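Putative mandelate racemase (Bordetella bronchiseptica, PDB 3OZY) is an enolase-superfamily member of unknown function that binds magnesium and the sugar diacid m-xylarate, and probably acts on acid-sugar substrates. Local coordinates at residues Gly26-Asn32 and Pro379-His385; Arg33-Leu37 and Leu58-Lys62; Leu185-Arg189 and Ile217-Cys223; Val196-Val200 and Gly222-Phe226. All coordinates share one frame; numbering follows the deposited sequence.

Contact 1. Residues Gly26-Asn32 and Pro379-His385. With ACY (acetic acid), chain I.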
loop_
_atom_site.group_PDB
_atom_site.type_symbol
_atom_site.label_atom_id
_atom_site.label_comp_id
_atom_site.label_asym_id
_atom_site.label_seq_id
_atom_site.Cartn_x
_atom_site.Cartn_y
_atom_site.Cartn_z
ATOM N N GLY A 26 -6.659 7.595 -17.764
ATOM C CA GLY A 26 -7.372 6.915 -16.698
ATOM C C GLY A 26 -6.935 7.349 -15.307
ATOM O O GLY A 26 -7.675 7.149 -14.340
ATOM N N ALA A 27 -5.737 7.916 -15.194
ATOM C CA ALA A 27 -5.239 8.392 -13.908
ATOM C C ALA A 27 -5.860 9.720 -13.480
ATOM O O ALA A 27 -5.698 10.123 -12.328
ATOM C CB ALA A 27 -3.733 8.520 -13.936
ATOM N N GLY A 28 -6.542 10.402 -14.402
ATOM C CA GLY A 28 -7.170 11.686 -14.112
ATOM C C GLY A 28 -6.664 12.827 -14.987
ATOM O O GLY A 28 -5.742 12.663 -15.787
ATOM N N LEU A 29 -7.281 13.991 -14.825
ATOM C CA LEU A 29 -6.904 15.199 -15.569
ATOM C C LEU A 29 -5.784 15.935 -14.826
ATOM O O LEU A 29 -5.948 16.295 -13.664
ATOM C CB LEU A 29 -8.124 16.109 -15.688
ATOM C CG LEU A 29 -7.903 17.485 -16.323
ATOM C CD1 LEU A 29 -7.606 17.316 -17.803
ATOM C CD2 LEU A 29 -9.137 18.383 -16.108
ATOM N N LYS A 30 -4.640 16.143 -15.471
ATOM C CA LYS A 30 -3.525 16.813 -14.805
ATOM C C LYS A 30 -3.839 18.283 -14.541
ATOM O O LYS A 30 -4.453 18.955 -15.374
ATOM C CB LYS A 30 -2.246 16.682 -15.623
ATOM C CG LYS A 30 -1.893 15.235 -15.930
ATOM C CD LYS A 30 -0.465 15.113 -16.419
ATOM C CE LYS A 30 -0.182 13.695 -16.909
ATOM N NZ LYS A 30 -0.454 12.701 -15.818
ATOM N N LEU A 31 -3.423 18.767 -13.372
ATOM C CA LEU A 31 -3.692 20.136 -12.938
ATOM C C LEU A 31 -2.412 20.915 -12.646
ATOM O O LEU A 31 -2.253 22.057 -13.091
ATOM C CB LEU A 31 -4.603 20.120 -11.705
ATOM C CG LEU A 31 -5.947 19.398 -11.876
ATOM C CD1 LEU A 31 -6.689 19.287 -10.539
ATOM C CD2 LEU A 31 -6.818 20.059 -12.947
ATOM N N ASN A 32 -1.502 20.310 -11.888
ATOM C CA ASN A 32 -0.198 20.904 -11.604
ATOM C C ASN A 32 0.815 19.786 -11.525
ATOM O O ASN A 32 0.517 18.751 -10.934
ATOM C CB ASN A 32 -0.207 21.679 -10.280
ATOM C CG ASN A 32 -1.134 22.872 -10.313
ATOM O OD1 ASN A 32 -0.761 23.952 -10.796
ATOM N ND2 ASN A 32 -2.350 22.691 -9.807
ATOM N N PRO A 379 -3.727 21.242 -6.013
ATOM C CA PRO A 379 -3.884 19.818 -6.327
ATOM C C PRO A 379 -3.003 19.424 -7.513
ATOM O O PRO A 379 -2.699 20.269 -8.358
ATOM C CB PRO A 379 -5.356 19.727 -6.715
ATOM C CG PRO A 379 -5.618 21.049 -7.382
ATOM C CD PRO A 379 -4.832 22.051 -6.565
ATOM N N ALA A 380 -2.594 18.162 -7.592
ATOM C CA ALA A 380 -1.799 17.708 -8.732
ATOM C C ALA A 380 -2.661 17.204 -9.888
ATOM O O ALA A 380 -2.334 17.418 -11.058
ATOM C CB ALA A 380 -0.814 16.607 -8.309
ATOM N N ILE A 381 -3.757 16.527 -9.571
ATOM C CA ILE A 381 -4.491 15.776 -10.580
ATOM C C ILE A 381 -5.938 15.625 -10.146
ATOM O O ILE A 381 -6.237 15.527 -8.954
ATOM C CB ILE A 381 -3.800 14.395 -10.839
ATOM C CG1 ILE A 381 -4.338 13.713 -12.095
ATOM C CG2 ILE A 381 -3.879 13.480 -9.609
ATOM C CD1 ILE A 381 -3.449 12.573 -12.577
ATOM N N GLY A 382 -6.847 15.642 -11.110
ATOM C CA GLY A 382 -8.254 15.436 -10.835
ATOM C C GLY A 382 -8.557 13.977 -10.599
ATOM O O GLY A 382 -7.670 13.130 -10.736
ATOM N N ALA A 383 -9.806 13.676 -10.266
ATOM C CA ALA A 383 -10.176 12.318 -9.875
ATOM C C ALA A 383 -9.893 11.322 -10.987
ATOM O O ALA A 383 -10.218 11.562 -12.159
ATOM C CB ALA A 383 -11.648 12.270 -9.481
ATOM N N GLY A 384 -9.295 10.192 -10.622
ATOM C CA GLY A 384 -9.046 9.119 -11.566
ATOM C C GLY A 384 -10.287 8.311 -11.912
ATOM O O GLY A 384 -11.370 8.523 -11.364
ATOM N N HIS A 385 -10.108 7.366 -12.824
ATOM C CA HIS A 385 -11.212 6.574 -13.349
ATOM C C HIS A 385 -11.119 5.117 -12.897
ATOM O O HIS A 385 -10.111 4.695 -12.331
ATOM C CB HIS A 385 -11.210 6.660 -14.876
ATOM C CG HIS A 385 -11.343 8.057 -15.396
ATOM N ND1 HIS A 385 -12.565 8.664 -15.586
ATOM C CD2 HIS A 385 -10.408 8.972 -15.749
ATOM C CE1 HIS A 385 -12.379 9.889 -16.047
ATOM N NE2 HIS A 385 -11.080 10.099 -16.158
HETATM C C ACY I . -0.689 9.405 -16.455
HETATM O O ACY I . -1.408 8.601 -17.075
HETATM O OXT ACY I . -0.068 10.339 -17.004
HETATM C CH3 ACY I . -0.563 9.272 -14.965
HETATM O O HOH W 1 -6.297 10.780 -9.631
HETATM O O HOH W 2 -9.919 13.902 -13.603
#

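Contact 2. Residues Arg33-Leu37 and Leu58-Lys62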
loop_
_atom_site.group_PDB
_atom_site.type_symbol
_atom_site.label_atom_id
_atom_site.label_comp_id
_atom_site.label_asym_id
_atom_site.label_seq_id
_atom_site.Cartn_x
_atom_site.Cartn_y
_atom_site.Cartn_z
ATOM N N ARG A 33 1.986 19.963 -12.129
ATOM C CA ARG A 33 3.038 18.961 -12.007
ATOM C C ARG A 33 3.806 19.203 -10.712
ATOM O O ARG A 33 4.398 20.267 -10.501
ATOM C CB ARG A 33 3.961 18.960 -13.233
ATOM C CG ARG A 33 3.243 18.652 -14.570
ATOM C CD ARG A 33 2.379 17.365 -14.520
ATOM N NE ARG A 33 3.182 16.170 -14.260
ATOM C CZ ARG A 33 3.801 15.456 -15.193
ATOM N NH1 ARG A 33 3.709 15.777 -16.478
ATOM N NH2 ARG A 33 4.513 14.398 -14.836
ATOM N N GLN A 34 3.764 18.213 -9.831
ATOM C CA GLN A 34 4.302 18.361 -8.489
ATOM C C GLN A 34 5.338 17.291 -8.189
ATOM O O GLN A 34 5.439 16.280 -8.894
ATOM C CB GLN A 34 3.169 18.267 -7.462
ATOM C CG GLN A 34 2.050 19.275 -7.718
ATOM C CD GLN A 34 1.023 19.346 -6.600
ATOM O OE1 GLN A 34 0.770 18.370 -5.885
ATOM N NE2 GLN A 34 0.410 20.510 -6.451
ATOM N N MET A 35 6.094 17.516 -7.120
ATOM C CA MET A 35 7.036 16.519 -6.630
ATOM C C MET A 35 7.473 16.878 -5.229
ATOM O O MET A 35 7.280 18.007 -4.760
ATOM C CB MET A 35 8.285 16.460 -7.515
ATOM C CG MET A 35 9.181 17.695 -7.392
ATOM S SD MET A 35 10.642 17.645 -8.449
ATOM C CE MET A 35 11.566 16.333 -7.650
ATOM N N ILE A 36 8.043 15.887 -4.557
ATOM C CA ILE A 36 8.904 16.126 -3.412
ATOM C C ILE A 36 10.347 16.005 -3.872
ATOM O O ILE A 36 10.726 15.014 -4.493
ATOM C CB ILE A 36 8.683 15.066 -2.316
ATOM C CG1 ILE A 36 7.338 15.262 -1.626
ATOM C CG2 ILE A 36 9.829 15.099 -1.301
ATOM C CD1 ILE A 36 7.263 16.501 -0.739
ATOM N N LEU A 37 11.153 17.019 -3.566
ATOM C CA LEU A 37 12.593 16.929 -3.725
ATOM C C LEU A 37 13.174 16.503 -2.384
ATOM O O LEU A 37 13.143 17.270 -1.419
ATOM C CB LEU A 37 13.180 18.279 -4.165
ATOM C CG LEU A 37 14.703 18.324 -4.283
ATOM C CD1 LEU A 37 15.192 17.377 -5.351
ATOM C CD2 LEU A 37 15.187 19.747 -4.576
ATOM N N LEU A 58 1.384 15.648 -1.452
ATOM C CA LEU A 58 2.701 16.132 -1.056
ATOM C C LEU A 58 2.883 16.172 0.459
ATOM O O LEU A 58 3.990 15.936 0.937
ATOM C CB LEU A 58 3.002 17.508 -1.656
ATOM C CG LEU A 58 3.110 17.578 -3.177
ATOM C CD1 LEU A 58 3.599 18.971 -3.577
ATOM C CD2 LEU A 58 4.046 16.510 -3.733
ATOM N N ALA A 59 1.820 16.477 1.204
ATOM C CA ALA A 59 1.917 16.493 2.666
ATOM C C ALA A 59 2.100 15.075 3.210
ATOM O O ALA A 59 2.893 14.858 4.130
ATOM C CB ALA A 59 0.705 17.161 3.284
ATOM N N VAL A 60 1.379 14.108 2.641
ATOM C CA VAL A 60 1.577 12.710 3.026
ATOM C C VAL A 60 3.028 12.288 2.785
ATOM O O VAL A 60 3.674 11.726 3.672
ATOM C CB VAL A 60 0.616 11.775 2.270
ATOM C CG1 VAL A 60 1.006 10.313 2.469
ATOM C CG2 VAL A 60 -0.813 12.010 2.722
ATOM N N LEU A 61 3.557 12.577 1.600
ATOM C CA LEU A 61 4.941 12.247 1.299
ATOM C C LEU A 61 5.928 12.931 2.240
ATOM O O LEU A 61 6.868 12.301 2.738
ATOM C CB LEU A 61 5.273 12.620 -0.143
ATOM C CG LEU A 61 4.771 11.686 -1.250
ATOM C CD1 LEU A 61 4.994 12.326 -2.608
ATOM C CD2 LEU A 61 5.462 10.327 -1.196
ATOM N N LYS A 62 5.742 14.230 2.449
ATOM C CA LYS A 62 6.657 14.987 3.296
ATOM C C LYS A 62 6.706 14.419 4.710
ATOM O O LYS A 62 7.786 14.236 5.284
ATOM C CB LYS A 62 6.261 16.464 3.323
ATOM C CG LYS A 62 7.159 17.334 4.192
ATOM C CD LYS A 62 6.694 18.790 4.115
ATOM C CE LYS A 62 7.579 19.735 4.920
ATOM N NZ LYS A 62 8.937 19.903 4.331
HETATM O O HOH W 3 -0.396 17.318 -3.404
#

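Contact 3. Residues Leu185-Arg189 and Ile217-Cys223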
loop_
_atom_site.group_PDB
_atom_site.type_symbol
_atom_site.label_atom_id
_atom_site.label_comp_id
_atom_site.label_asym_id
_atom_site.label_seq_id
_atom_site.Cartn_x
_atom_site.Cartn_y
_atom_site.Cartn_z
ATOM N N LEU A 185 -5.305 4.461 -33.203
ATOM C CA LEU A 185 -4.181 3.564 -33.467
ATOM C C LEU A 185 -4.037 3.240 -34.943
ATOM O O LEU A 185 -2.930 3.229 -35.481
ATOM C CB LEU A 185 -4.336 2.261 -32.689
ATOM C CG LEU A 185 -3.972 2.305 -31.214
ATOM C CD1 LEU A 185 -4.419 1.014 -30.563
ATOM C CD2 LEU A 185 -2.474 2.520 -31.031
ATOM N N ARG A 186 -5.156 2.962 -35.601
ATOM C CA ARG A 186 -5.101 2.651 -37.020
ATOM C C ARG A 186 -4.547 3.842 -37.810
ATOM O O ARG A 186 -3.724 3.670 -38.697
ATOM C CB ARG A 186 -6.467 2.206 -37.559
ATOM C CG ARG A 186 -6.925 0.859 -37.007
ATOM C CD ARG A 186 -8.153 0.349 -37.737
ATOM N NE ARG A 186 -8.911 -0.614 -36.943
ATOM C CZ ARG A 186 -9.999 -0.300 -36.243
ATOM N NH1 ARG A 186 -10.450 0.951 -36.238
ATOM N NH2 ARG A 186 -10.634 -1.228 -35.546
ATOM N N ALA A 187 -4.983 5.052 -37.468
ATOM C CA ALA A 187 -4.506 6.242 -38.169
ATOM C C ALA A 187 -3.025 6.481 -37.887
ATOM O O ALA A 187 -2.258 6.841 -38.777
ATOM C CB ALA A 187 -5.330 7.460 -37.770
ATOM N N MET A 188 -2.629 6.288 -36.630
ATOM C CA MET A 188 -1.232 6.438 -36.237
ATOM C C MET A 188 -0.305 5.502 -37.007
ATOM O O MET A 188 0.709 5.928 -37.548
ATOM C CB MET A 188 -1.073 6.231 -34.728
ATOM C CG MET A 188 -1.635 7.387 -33.903
ATOM S SD MET A 188 -1.940 6.918 -32.187
ATOM C CE MET A 188 -0.270 6.671 -31.612
ATOM N N ARG A 189 -0.662 4.221 -37.062
ATOM C CA ARG A 189 0.163 3.240 -37.760
ATOM C C ARG A 189 0.263 3.551 -39.253
ATOM O O ARG A 189 1.338 3.460 -39.846
ATOM C CB ARG A 189 -0.380 1.827 -37.537
ATOM C CG ARG A 189 0.330 0.758 -38.352
ATOM C CD ARG A 189 1.811 0.679 -38.027
ATOM N NE ARG A 189 2.030 0.117 -36.697
ATOM C CZ ARG A 189 3.104 0.344 -35.948
ATOM N NH1 ARG A 189 4.080 1.134 -36.383
ATOM N NH2 ARG A 189 3.207 -0.233 -34.757
ATOM N N ILE A 217 -6.943 -5.652 -31.708
ATOM C CA ILE A 217 -6.620 -4.424 -32.432
ATOM C C ILE A 217 -5.130 -4.127 -32.329
ATOM O O ILE A 217 -4.464 -3.835 -33.328
ATOM C CB ILE A 217 -7.395 -3.214 -31.860
ATOM C CG1 ILE A 217 -8.907 -3.449 -31.949
ATOM C CG2 ILE A 217 -6.985 -1.920 -32.572
ATOM C CD1 ILE A 217 -9.413 -3.627 -33.361
ATOM N N LEU A 218 -4.603 -4.198 -31.108
ATOM C CA LEU A 218 -3.189 -3.891 -30.867
ATOM C C LEU A 218 -2.300 -4.832 -31.671
ATOM O O LEU A 218 -1.258 -4.442 -32.203
ATOM C CB LEU A 218 -2.831 -3.987 -29.382
ATOM C CG LEU A 218 -3.753 -3.243 -28.413
ATOM C CD1 LEU A 218 -3.131 -3.287 -27.016
ATOM C CD2 LEU A 218 -4.035 -1.814 -28.837
ATOM N N ASP A 219 -2.717 -6.089 -31.758
ATOM C CA ASP A 219 -1.987 -7.092 -32.524
ATOM C C ASP A 219 -1.994 -6.708 -34.014
ATOM O O ASP A 219 -0.949 -6.656 -34.658
ATOM C CB ASP A 219 -2.657 -8.448 -32.257
ATOM C CG ASP A 219 -1.887 -9.631 -32.805
ATOM O OD1 ASP A 219 -0.809 -9.462 -33.397
ATOM O OD2 ASP A 219 -2.394 -10.757 -32.628
ATOM N N GLU A 220 -3.170 -6.396 -34.534
ATOM C CA GLU A 220 -3.311 -5.956 -35.916
ATOM C C GLU A 220 -2.394 -4.768 -36.226
ATOM O O GLU A 220 -1.777 -4.712 -37.304
ATOM C CB GLU A 220 -4.772 -5.572 -36.161
ATOM C CG GLU A 220 -5.073 -4.927 -37.506
ATOM C CD GLU A 220 -6.448 -4.270 -37.524
ATOM O OE1 GLU A 220 -7.380 -4.816 -36.892
ATOM O OE2 GLU A 220 -6.599 -3.205 -38.161
ATOM N N ALA A 221 -2.298 -3.830 -35.282
ATOM C CA ALA A 221 -1.491 -2.616 -35.452
ATOM C C ALA A 221 -0.022 -2.817 -35.094
ATOM O O ALA A 221 0.774 -1.880 -35.169
ATOM C CB ALA A 221 -2.080 -1.460 -34.633
ATOM N N GLY A 222 0.341 -4.028 -34.693
ATOM C CA GLY A 222 1.723 -4.328 -34.367
ATOM C C GLY A 222 2.268 -3.549 -33.185
ATOM O O GLY A 222 3.448 -3.202 -33.143
ATOM N N CYS A 223 1.416 -3.295 -32.197
ATOM C CA CYS A 223 1.851 -2.529 -31.028
ATOM C C CYS A 223 2.908 -3.248 -30.196
ATOM O O CYS A 223 2.885 -4.471 -30.044
ATOM C CB CYS A 223 0.657 -2.160 -30.153
ATOM S SG CYS A 223 -0.472 -1.013 -30.949
HETATM O O HOH W 4 4.953 -1.044 -32.439
#

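Contact 4. Residues Val196-Val200 and Gly222-Phe226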
loop_
_atom_site.group_PDB
_atom_site.type_symbol
_atom_site.label_atom_id
_atom_site.label_comp_id
_atom_site.label_asym_id
_atom_site.label_seq_id
_atom_site.Cartn_x
_atom_site.Cartn_y
_atom_site.Cartn_z
ATOM N N VAL A 196 8.264 2.607 -36.597
ATOM C CA VAL A 196 8.092 3.333 -35.346
ATOM C C VAL A 196 7.301 2.450 -34.397
ATOM O O VAL A 196 6.272 1.905 -34.781
ATOM C CB VAL A 196 7.332 4.654 -35.587
ATOM C CG1 VAL A 196 6.994 5.334 -34.264
ATOM C CG2 VAL A 196 8.162 5.576 -36.492
ATOM N N GLU A 197 7.782 2.288 -33.165
ATOM C CA GLU A 197 7.057 1.464 -32.199
ATOM C C GLU A 197 5.921 2.255 -31.580
ATOM O O GLU A 197 6.099 3.415 -31.202
ATOM C CB GLU A 197 7.974 0.932 -31.097
ATOM C CG GLU A 197 9.130 0.054 -31.594
ATOM C CD GLU A 197 8.697 -1.298 -32.152
ATOM O OE1 GLU A 197 7.516 -1.696 -32.012
ATOM O OE2 GLU A 197 9.571 -1.995 -32.714
ATOM N N ILE A 198 4.750 1.635 -31.497
ATOM C CA ILE A 198 3.598 2.266 -30.877
ATOM C C ILE A 198 3.197 1.453 -29.659
ATOM O O ILE A 198 2.894 0.255 -29.765
ATOM C CB ILE A 198 2.410 2.393 -31.867
ATOM C CG1 ILE A 198 2.801 3.253 -33.076
ATOM C CG2 ILE A 198 1.198 2.991 -31.172
ATOM C CD1 ILE A 198 1.756 3.274 -34.183
ATOM N N LEU A 199 3.220 2.114 -28.508
ATOM C CA LEU A 199 2.870 1.524 -27.219
ATOM C C LEU A 199 1.493 2.039 -26.827
ATOM O O LEU A 199 1.116 3.139 -27.225
ATOM C CB LEU A 199 3.878 1.975 -26.163
ATOM C CG LEU A 199 5.316 1.450 -26.240
ATOM C CD1 LEU A 199 5.986 1.652 -27.597
ATOM C CD2 LEU A 199 6.121 2.121 -25.140
ATOM N N VAL A 200 0.743 1.262 -26.051
ATOM C CA VAL A 200 -0.593 1.655 -25.617
ATOM C C VAL A 200 -0.692 1.493 -24.099
ATOM O O VAL A 200 -0.088 0.565 -23.536
ATOM C CB VAL A 200 -1.654 0.787 -26.331
ATOM C CG1 VAL A 200 -3.012 0.926 -25.687
ATOM C CG2 VAL A 200 -1.717 1.144 -27.822
ATOM N N GLY A 222 0.341 -4.028 -34.693
ATOM C CA GLY A 222 1.723 -4.328 -34.367
ATOM C C GLY A 222 2.268 -3.549 -33.185
ATOM O O GLY A 222 3.448 -3.202 -33.143
ATOM N N CYS A 223 1.416 -3.295 -32.197
ATOM C CA CYS A 223 1.851 -2.529 -31.028
ATOM C C CYS A 223 2.908 -3.248 -30.196
ATOM O O CYS A 223 2.885 -4.471 -30.044
ATOM C CB CYS A 223 0.657 -2.160 -30.153
ATOM S SG CYS A 223 -0.472 -1.013 -30.949
ATOM N N TYR A 224 3.830 -2.476 -29.637
ATOM C CA TYR A 224 4.929 -3.022 -28.844
ATOM C C TYR A 224 4.461 -3.601 -27.500
ATOM O O TYR A 224 4.860 -4.707 -27.111
ATOM C CB TYR A 224 5.982 -1.931 -28.620
ATOM C CG TYR A 224 7.277 -2.431 -28.027
ATOM C CD1 TYR A 224 8.273 -2.980 -28.835
ATOM C CD2 TYR A 224 7.521 -2.341 -26.661
ATOM C CE1 TYR A 224 9.459 -3.439 -28.289
ATOM C CE2 TYR A 224 8.705 -2.799 -26.111
ATOM C CZ TYR A 224 9.667 -3.342 -26.920
ATOM O OH TYR A 224 10.843 -3.800 -26.363
ATOM N N TRP A 225 3.633 -2.849 -26.780
ATOM C CA TRP A 225 3.091 -3.323 -25.516
ATOM C C TRP A 225 1.735 -2.724 -25.203
ATOM O O TRP A 225 1.342 -1.720 -25.808
ATOM C CB TRP A 225 4.083 -3.159 -24.352
ATOM C CG TRP A 225 4.305 -1.782 -23.719
ATOM C CD1 TRP A 225 3.373 -0.813 -23.409
ATOM C CD2 TRP A 225 5.554 -1.319 -23.207
ATOM N NE1 TRP A 225 4.001 0.250 -22.770
ATOM C CE2 TRP A 225 5.338 -0.046 -22.633
ATOM C CE3 TRP A 225 6.846 -1.856 -23.195
ATOM C CZ2 TRP A 225 6.377 0.697 -22.055
ATOM C CZ3 TRP A 225 7.872 -1.123 -22.623
ATOM C CH2 TRP A 225 7.636 0.139 -22.063
ATOM N N PHE A 226 1.039 -3.383 -24.274
ATOM C CA PHE A 226 -0.281 -3.017 -23.753
ATOM C C PHE A 226 -0.050 -2.833 -22.252
ATOM O O PHE A 226 0.110 -3.816 -21.511
ATOM C CB PHE A 226 -1.229 -4.200 -24.001
ATOM C CG PHE A 226 -2.701 -3.911 -23.810
ATOM C CD1 PHE A 226 -3.177 -2.649 -23.520
ATOM C CD2 PHE A 226 -3.612 -4.946 -23.981
ATOM C CE1 PHE A 226 -4.551 -2.426 -23.400
ATOM C CE2 PHE A 226 -4.966 -4.740 -23.862
ATOM C CZ PHE A 226 -5.445 -3.482 -23.565
HETATM O O HOH W 4 4.953 -1.044 -32.439
#

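Contact 1. Residues Gly26-Asn32 and Pro379-His385
Gly26-Asn32 and Pro379-His385 run side by side in opposite directions, joined by a single bridge between Lys30 and Ile381 and by backbone bonds such as Gly382 N to Leu29 O (2.8 Å). Ala380 O takes two donors, Leu31 N at 2.9 Å and Asn32 N at 3.1 Å, both from the same face of its carbonyl plane. Asn32 points ND2 at Pro379 O, 2.8 Å away and nearly on the line of the C=O bond, with the oxygen in its amide plane. Leu31 CD1 packs on Pro379 CG at 3.8 Å. With CG1 anti to the backbone N (chi1 -167°), Ile381 runs its branch along the carbonyls of the other segment, until CD1 lies 3.3 Å from Ala27 O. Where the backbones part, one water lies within donating distance of Ala27 O and Gly382 O, and another joins Leu29 N to Ala383 O. Lys30 turns away, and its NZ bonds OXT of an acetate, itself probably from the crystallisation liquor, at 2.7 Å. His385 NE2 bonds Glu24, and His385 O bonds Arg95 of the second subunit. Polar backbone groups, paired directly or through water, thus tie the C-terminal tail to the N-terminal domain at the subunit interface.

Contact 2. Residues Arg33-Leu37 and Leu58-Lys62
Ile36 and Leu58 form the centre of this contact, the strand residue reaching toward the first turn of helix 58-73. Ile36 sends CG1 against Leu61 CB at 3.7 Å, the two side chains sliding past each other in opposite directions, while its CD1 stops 3.7 Å from Leu58 O. That carbonyl already takes the helical bond from Lys62 N, so the methyl meets an oxygen engaged within the helix. Leu58 spreads its two methyls over the strand: CD2 rests 3.7 Å from Met35 O, and CD1 lies against Gln34 CB and the amide oxygen OE1. With CG anti to the carbonyl carbon (chi1 -56°) and the chain extended beyond it, Gln34 carries OE1 out past the leucine, where a water donates to it at 2.9 Å. The same water accepts from Leu58 N at 3.1 Å, linking the strand side chain to an N-H in the first turn.

Further out, the other end of the Gln34 amide is held by Glu378 O and Ser14 OG, both bonded to NE2, which should fix the rotation of the group. Ala10 and Ala12 of strand 5-16 extend the apolar floor beneath Ile36, and Lys62 ties the helix to that strand through NZ and Ala10 O. The axes of Arg33-Leu37 and Leu58-Lys62 pass 8.8 Å apart, 11° from parallel. A helix laid on a three-stranded antiparallel sheet in this way belongs to the N-terminal capping domain of the mandelate racemase and muconate lactonizing enzyme family.

Contact 3. Residues Leu185-Arg189 and Ile217-Cys223
Arg189, on helix 178-192, reaches across to the end of helix 208-220, the next helix of the beta-alpha barrel, and grips the carbonyl of Ala221 side-on. Arg189 NE donates to Ala221 O at 2.8 Å and Arg189 NH2 to the same oxygen at 3.0 Å, with the acceptor close to the guanidinium plane. Bends at chi2 and chi3 fold the arginine so that this edge faces the carbonyl.

The oxygen lies where helix 208-220 finishes in a Schellman motif: Gly222 takes positive phi (64°), and the last turn is closed by Cys223 N to Leu218 O and Gly222 N to Asp219 O. Ala221 O therefore finds its donors on the neighbouring helix. Arg189 NH2 also gives a proton to a water 3.0 Å away. That water lies within donating distance of Gly222 O. The remaining nitrogen, NH1, is taken by Gly193 O and Val196 O in the turn that leads to strand 197-201, so the guanidinium joins one helix end to the loop following the other. Positive charge beside the carbonyl end of a helix should be electrostatically favourable.

On the inner side, Leu185 sends CD2 to Cys223 SG at 4.1 Å in one of the two conformers of the leucine. Toward the surface, Arg186 and Glu220 form only a long salt bridge, Arg186 NE to Glu220 OE2 at 3.7 Å, with OE2 near the guanidinium plane and the guanidinium and carboxylate planes 27° apart.

Contact 4. Residues Val196-Val200 and Gly222-Phe226
A water is gripped by both segments: it accepts from Ile198 N at 2.8 Å and lies within donating distance of Glu197 OE1 and Gly222 O, both at 2.7 Å. Beyond it the strands pair directly in parallel, Tyr224 N giving its proton to Ile198 O and Val200 N to Trp225 O. Glu197, bent at chi2 (-69°), brings OE1 back to the water and to the edge of the Tyr224 ring, 3.5 Å from CD1. Leu199 divides its methyls between two aromatic residues. CD1 lies against Tyr224 CB, while Leu199 CD2 sits over the Trp225 face, 3.7 Å from the centroid of its six-membered ring in a CH-pi contact. The Trp225 torsion (chi1 77°) swings the indole back across Leu199, with its edge to Val200 O. Val200 points to the other side of the sheet with Phe226, Val200 CG2 reaching Cys223 SG at 4.0 Å, toward Leu185 and Leu218 of the covering helices. Water thus bridges the strands where their pairing has not yet begun, and direct bonds take over toward Glu227, a magnesium ligand, though buried Trp225 N is left without a partner.

How the contacts relate
Contacts 3 and 4 belong to one region of the barrel: they share Gly222, Cys223 and a water, and Leu218 of contact 3 packs on Phe226 of contact 4. Contact 4 is the buried strand pair, contact 3 the partly exposed helix pair outside it, which adds charged groups toward solvent. Contacts 1 and 2 meet at Gln34, whose OE1 lies 3.4 Å from Ala380 CB, and both touch the second subunit. Yet they differ: contact 1 is a surface pairing rich in backbone bonds and water, contact 2 a buried apolar strand-helix packing with one bridging water. Contacts 2 and 3 stand on opposite sides of the chain's centre, about 37 Å apart between centres.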